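Purine nucleoside phosphorylase (Schistosoma mansoni, PDB 5KO5) catalyses the reversible phosphorolysis of purine nucleosides to free base and ribose 1-phosphate, and here carries cytosine in a ligand pocket. Local coordinates at residues V110-I115 against T282-D287; V25-G30 against L70-V75. All blocks are in the same frame, centred on the assembly; numbering follows the deposited sequence.

Contact 1 of 2, residues V110-I115 against T282-D287; sequences VRVLLI and TRLPLD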
loop_
_atom_site.group_PDB
_atom_site.type_symbol
_atom_site.label_atom_id
_atom_site.label_comp_id
_atom_site.label_asym_id
_atom_site.label_seq_id
_atom_site.Cartn_x
_atom_site.Cartn_y
_atom_site.Cartn_z
ATOM N N VAL A 110 7.953 -29.938 -5.910
ATOM C CA VAL A 110 8.556 -29.321 -4.736
ATOM C C VAL A 110 7.586 -29.368 -3.569
ATOM O O VAL A 110 6.416 -28.982 -3.694
ATOM C CB VAL A 110 8.997 -27.883 -5.052
ATOM C CG1 VAL A 110 9.305 -27.110 -3.765
ATOM C CG2 VAL A 110 10.207 -27.905 -5.980
ATOM N N ARG A 111 8.071 -29.858 -2.424
ATOM C CA ARG A 111 7.297 -29.862 -1.192
ATOM C C ARG A 111 7.817 -28.899 -0.139
ATOM O O ARG A 111 7.053 -28.526 0.757
ATOM C CB ARG A 111 7.261 -31.272 -0.586
ATOM C CG ARG A 111 6.461 -32.277 -1.397
ATOM C CD ARG A 111 6.315 -33.591 -0.640
ATOM N NE ARG A 111 7.599 -34.255 -0.434
ATOM C CZ ARG A 111 8.137 -35.113 -1.294
ATOM N NH1 ARG A 111 7.505 -35.407 -2.422
ATOM N NH2 ARG A 111 9.309 -35.678 -1.029
ATOM N N VAL A 112 9.082 -28.486 -0.227
ATOM C CA VAL A 112 9.700 -27.578 0.730
ATOM C C VAL A 112 10.470 -26.529 -0.054
ATOM O O VAL A 112 11.235 -26.875 -0.963
ATOM C CB VAL A 112 10.657 -28.332 1.670
ATOM C CG1 VAL A 112 11.424 -27.353 2.558
ATOM C CG2 VAL A 112 9.886 -29.345 2.511
ATOM N N LEU A 113 10.263 -25.261 0.297
ATOM C CA LEU A 113 10.963 -24.131 -0.301
ATOM C C LEU A 113 11.844 -23.494 0.768
ATOM O O LEU A 113 11.350 -23.120 1.838
ATOM C CB LEU A 113 9.953 -23.121 -0.841
ATOM C CG LEU A 113 10.513 -21.809 -1.397
ATOM C CD1 LEU A 113 11.519 -22.057 -2.528
ATOM C CD2 LEU A 113 9.352 -20.956 -1.879
ATOM N N LEU A 114 13.141 -23.388 0.480
ATOM C CA LEU A 114 14.115 -22.759 1.367
ATOM C C LEU A 114 14.483 -21.405 0.782
ATOM O O LEU A 114 14.828 -21.320 -0.400
ATOM C CB LEU A 114 15.386 -23.613 1.461
ATOM C CG LEU A 114 15.190 -25.080 1.860
ATOM C CD1 LEU A 114 16.530 -25.823 1.904
ATOM C CD2 LEU A 114 14.445 -25.204 3.198
ATOM N N ILE A 115 14.421 -20.351 1.603
ATOM C CA ILE A 115 14.632 -18.983 1.137
ATOM C C ILE A 115 15.625 -18.282 2.053
ATOM O O ILE A 115 15.530 -18.383 3.280
ATOM C CB ILE A 115 13.307 -18.197 1.137
ATOM C CG1 ILE A 115 12.219 -18.939 0.361
ATOM C CG2 ILE A 115 13.520 -16.800 0.552
ATOM C CD1 ILE A 115 10.851 -18.264 0.444
ATOM N N THR A 282 20.254 -32.081 3.521
ATOM C CA THR A 282 20.523 -33.496 3.787
ATOM C C THR A 282 19.667 -34.036 4.923
ATOM O O THR A 282 19.368 -35.237 4.958
ATOM C CB THR A 282 21.999 -33.732 4.122
ATOM O OG1 THR A 282 22.250 -33.352 5.481
ATOM C CG2 THR A 282 22.897 -32.943 3.215
ATOM N N ARG A 283 19.267 -33.176 5.859
ATOM C CA ARG A 283 18.551 -33.610 7.052
ATOM C C ARG A 283 17.033 -33.527 6.918
ATOM O O ARG A 283 16.322 -34.027 7.796
ATOM C CB ARG A 283 19.023 -32.804 8.268
ATOM C CG ARG A 283 20.500 -33.007 8.606
ATOM C CD ARG A 283 20.702 -34.144 9.595
ATOM N NE ARG A 283 20.172 -33.806 10.911
ATOM C CZ ARG A 283 20.852 -33.141 11.839
ATOM N NH1 ARG A 283 22.094 -32.744 11.596
ATOM N NH2 ARG A 283 20.290 -32.872 13.007
ATOM N N LEU A 284 16.528 -32.917 5.849
ATOM C CA LEU A 284 15.092 -32.818 5.651
ATOM C C LEU A 284 14.452 -34.203 5.640
ATOM O O LEU A 284 15.065 -35.172 5.173
ATOM C CB LEU A 284 14.799 -32.121 4.325
ATOM C CG LEU A 284 15.052 -30.625 4.418
ATOM C CD1 LEU A 284 14.807 -29.926 3.097
ATOM C CD2 LEU A 284 14.190 -30.048 5.514
ATOM N N PRO A 285 13.234 -34.336 6.156
ATOM C CA PRO A 285 12.546 -35.628 6.103
ATOM C C PRO A 285 12.275 -36.052 4.666
ATOM O O PRO A 285 12.104 -35.223 3.769
ATOM C CB PRO A 285 11.238 -35.363 6.859
ATOM C CG PRO A 285 11.054 -33.887 6.797
ATOM C CD PRO A 285 12.436 -33.307 6.840
ATOM N N LEU A 286 12.247 -37.371 4.455
ATOM C CA LEU A 286 11.961 -37.906 3.130
ATOM C C LEU A 286 10.499 -37.735 2.737
ATOM O O LEU A 286 10.173 -37.846 1.550
ATOM C CB LEU A 286 12.352 -39.383 3.058
ATOM C CG LEU A 286 13.824 -39.726 3.295
ATOM C CD1 LEU A 286 14.018 -41.235 3.331
ATOM C CD2 LEU A 286 14.709 -39.095 2.230
ATOM N N ASP A 287 9.618 -37.470 3.697
ATOM C CA ASP A 287 8.203 -37.264 3.405
ATOM C C ASP A 287 7.841 -35.783 3.464
ATOM O O ASP A 287 8.631 -34.926 3.067
ATOM C CB ASP A 287 7.329 -38.057 4.380
ATOM C CG ASP A 287 7.391 -39.552 4.134
ATOM O OD1 ASP A 287 8.377 -40.015 3.521
ATOM O OD2 ASP A 287 6.453 -40.264 4.555
HETATM O O HOH W 1 10.837 -33.799 1.043
#
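Val112 and Leu284 meet methyl to methyl, with Val112 CG1 lying 4.3 Å from Leu284 CD1. The valine sends CG1 anti to its own backbone N (chi1 173°), which sets that methyl against Leu284. Leu284, the first residue to leave helical geometry after helix 259-283, reaches out with CD1 at its tip. A branched, strand-forming valine and a longer, flexible leucine thus share a span where the backbones come near, Val112 CA lying 9.0 Å from Leu284 CA. Leu114, two residues along the strand and pointing to the same face of the sheet, faces Leu284 more distantly.

The outer part of the contact is polar. Arg111 first stretches away from its backbone, then bends at chi3 (-64°), which swings the guanidinium over to the C-terminal residues. NH2 donates to a water at 3.2 Å, and this water in turn donates to Asp287 O, also at 3.2 Å. Leu286 O lies 3.5 Å from Arg111 NH2, oblique to the guanidinium plane. Leu286 and Asp287 are poorly ordered, so the detail here is less certain than at Leu284.

Leu172 of helix 170-182 touches both Val112 and Leu284, while Ile29 of strand 29-32 packs on Leu114 and Leu284. The chain end therefore packs on one face of the sheet where strand 112-121 begins, between helix 170-182 and strand 29-32.

Contact 2 of 2, residues V25-G30 against L70-V75; sequences VLPDIG and LVLGSV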
loop_
_atom_site.group_PDB
_atom_site.type_symbol
_atom_site.label_atom_id
_atom_site.label_comp_id
_atom_site.label_asym_id
_atom_site.label_seq_id
_atom_site.Cartn_x
_atom_site.Cartn_y
_atom_site.Cartn_z
ATOM N N VAL A 25 15.268 -34.122 -14.009
ATOM C CA VAL A 25 15.352 -34.054 -12.553
ATOM C C VAL A 25 13.960 -33.776 -12.008
ATOM O O VAL A 25 13.293 -32.833 -12.450
ATOM C CB VAL A 25 16.337 -32.959 -12.094
ATOM C CG1 VAL A 25 16.233 -32.737 -10.588
ATOM C CG2 VAL A 25 17.763 -33.319 -12.495
ATOM N N LEU A 26 13.525 -34.590 -11.048
ATOM C CA LEU A 26 12.257 -34.368 -10.359
ATOM C C LEU A 26 12.550 -33.835 -8.964
ATOM O O LEU A 26 12.839 -34.619 -8.048
ATOM C CB LEU A 26 11.449 -35.666 -10.284
ATOM C CG LEU A 26 10.904 -36.146 -11.634
ATOM C CD1 LEU A 26 10.109 -37.432 -11.478
ATOM C CD2 LEU A 26 10.051 -35.060 -12.281
ATOM N N PRO A 27 12.486 -32.524 -8.747
ATOM C CA PRO A 27 12.963 -31.959 -7.481
ATOM C C PRO A 27 11.928 -32.092 -6.375
ATOM O O PRO A 27 10.720 -31.990 -6.607
ATOM C CB PRO A 27 13.184 -30.483 -7.829
ATOM C CG PRO A 27 12.133 -30.212 -8.877
ATOM C CD PRO A 27 11.997 -31.489 -9.676
ATOM N N ASP A 28 12.423 -32.310 -5.154
ATOM C CA ASP A 28 11.596 -32.318 -3.954
ATOM C C ASP A 28 11.694 -31.018 -3.173
ATOM O O ASP A 28 10.813 -30.728 -2.351
ATOM C CB ASP A 28 12.022 -33.465 -3.020
ATOM C CG ASP A 28 11.814 -34.841 -3.634
ATOM O OD1 ASP A 28 10.850 -35.028 -4.406
ATOM O OD2 ASP A 28 12.622 -35.743 -3.333
ATOM N N ILE A 29 12.742 -30.238 -3.411
ATOM C CA ILE A 29 13.058 -29.049 -2.637
ATOM C C ILE A 29 13.349 -27.916 -3.607
ATOM O O ILE A 29 14.011 -28.115 -4.630
ATOM C CB ILE A 29 14.290 -29.321 -1.742
ATOM C CG1 ILE A 29 13.963 -30.408 -0.722
ATOM C CG2 ILE A 29 14.743 -28.064 -1.045
ATOM C CD1 ILE A 29 15.184 -31.178 -0.248
ATOM N N GLY A 30 12.839 -26.731 -3.295
ATOM C CA GLY A 30 13.137 -25.530 -4.050
ATOM C C GLY A 30 13.969 -24.592 -3.202
ATOM O O GLY A 30 13.870 -24.591 -1.972
ATOM N N LEU A 70 16.969 -21.236 -14.080
ATOM C CA LEU A 70 16.549 -22.299 -13.181
ATOM C C LEU A 70 17.627 -23.374 -13.207
ATOM O O LEU A 70 18.045 -23.807 -14.284
ATOM C CB LEU A 70 15.233 -22.892 -13.677
ATOM C CG LEU A 70 14.192 -23.319 -12.649
ATOM C CD1 LEU A 70 13.769 -22.134 -11.784
ATOM C CD2 LEU A 70 12.990 -23.918 -13.365
ATOM N N VAL A 71 18.089 -23.792 -12.033
ATOM C CA VAL A 71 19.156 -24.783 -11.920
ATOM C C VAL A 71 18.616 -25.986 -11.159
ATOM O O VAL A 71 18.129 -25.846 -10.030
ATOM C CB VAL A 71 20.400 -24.200 -11.230
ATOM C CG1 VAL A 71 21.535 -25.218 -11.222
ATOM C CG2 VAL A 71 20.831 -22.904 -11.914
ATOM N N LEU A 72 18.690 -27.164 -11.776
ATOM C CA LEU A 72 18.216 -28.395 -11.167
ATOM C C LEU A 72 19.370 -29.371 -11.011
ATOM O O LEU A 72 20.276 -29.427 -11.848
ATOM C CB LEU A 72 17.122 -29.061 -12.012
ATOM C CG LEU A 72 15.823 -28.260 -12.131
ATOM C CD1 LEU A 72 15.804 -27.438 -13.409
ATOM C CD2 LEU A 72 14.620 -29.181 -12.052
ATOM N N GLY A 73 19.319 -30.153 -9.936
ATOM C CA GLY A 73 20.347 -31.156 -9.699
ATOM C C GLY A 73 20.233 -31.715 -8.301
ATOM O O GLY A 73 19.155 -31.710 -7.704
ATOM N N SER A 74 21.361 -32.187 -7.779
ATOM C CA SER A 74 21.395 -32.852 -6.484
ATOM C C SER A 74 22.254 -32.064 -5.509
ATOM O O SER A 74 23.360 -31.633 -5.855
ATOM C CB SER A 74 21.938 -34.281 -6.611
ATOM O OG SER A 74 21.026 -35.110 -7.312
ATOM N N VAL A 75 21.741 -31.881 -4.295
ATOM C CA VAL A 75 22.501 -31.340 -3.175
ATOM C C VAL A 75 22.260 -32.243 -1.979
ATOM O O VAL A 75 21.107 -32.489 -1.607
ATOM C CB VAL A 75 22.082 -29.900 -2.830
ATOM C CG1 VAL A 75 22.745 -29.463 -1.525
ATOM C CG2 VAL A 75 22.432 -28.956 -3.964
#
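Val25 and Gly73 bring the backbones nearest, their CA atoms 6.4 Å apart, and beyond this point the segments diverge. Residues 25-28 form an irregular connection that becomes a strand only at Ile29, whereas 70-75 is strand throughout. The two backbones are not paired with each other; side chains bridge them instead. Gly73 is almost fully extended (phi 169°, psi -153°), a conformation that glycine adopts easily because it carries no CB.

The bridge is built from Val25, Pro27 and Leu72. The side chains of Val25 and Leu72 run antiparallel side by side, touching at their roots: the two CB atoms are 4.0 Å apart. Placed anti to the backbone N, Val25 CG1 lies against Leu72 CB and also comes within 4.1 Å of Gly73 N. A compact beta-branched side chain suits this spot, since it offers an apolar surface close to its own backbone. Leu72 supplies the length. Its chi2 of 96° departs from a staggered value and brings CD2 against the connection, where it sits 3.9 Å from Val25 O. The same methyl reaches Pro27, with 4.2 Å between Leu72 CD2 and Pro27 CG. The rigid proline ring presents a smooth apolar flank to the leucine just before the chain enters its strand.

This is hydrophobic packing at the start of the first strand of the phosphorylase fold. Strand 78-84 lies between strands 29-32 and 69-75 and pairs with both, and its Val81 packs on Pro27 and Leu72. Helix 9-23 adds Ile19 and Ser23, which both touch Leu72.

Overall arrangement
The two contacts lie on the same side of the chain's centre, with their own centres about 11 Å apart, and share the central mixed sheet. Strand 29-32 of contact 2 is the parallel neighbour of strand 112-121 of contact 1: probable backbone hydrogen bonds of 2.8 Å join Leu114 N to Gly30 O and Gly30 N to Val112 O. Asp28 adds a polar tie, forming a salt bridge with Arg78, whose other terminal nitrogen makes a weak hydrogen bond to Pro285 O. Neither contact includes a residue of the cytosine pocket. Strand 112-121, however, continues from contact 1 to Leu118, Ala119 and Gly120, which line that pocket.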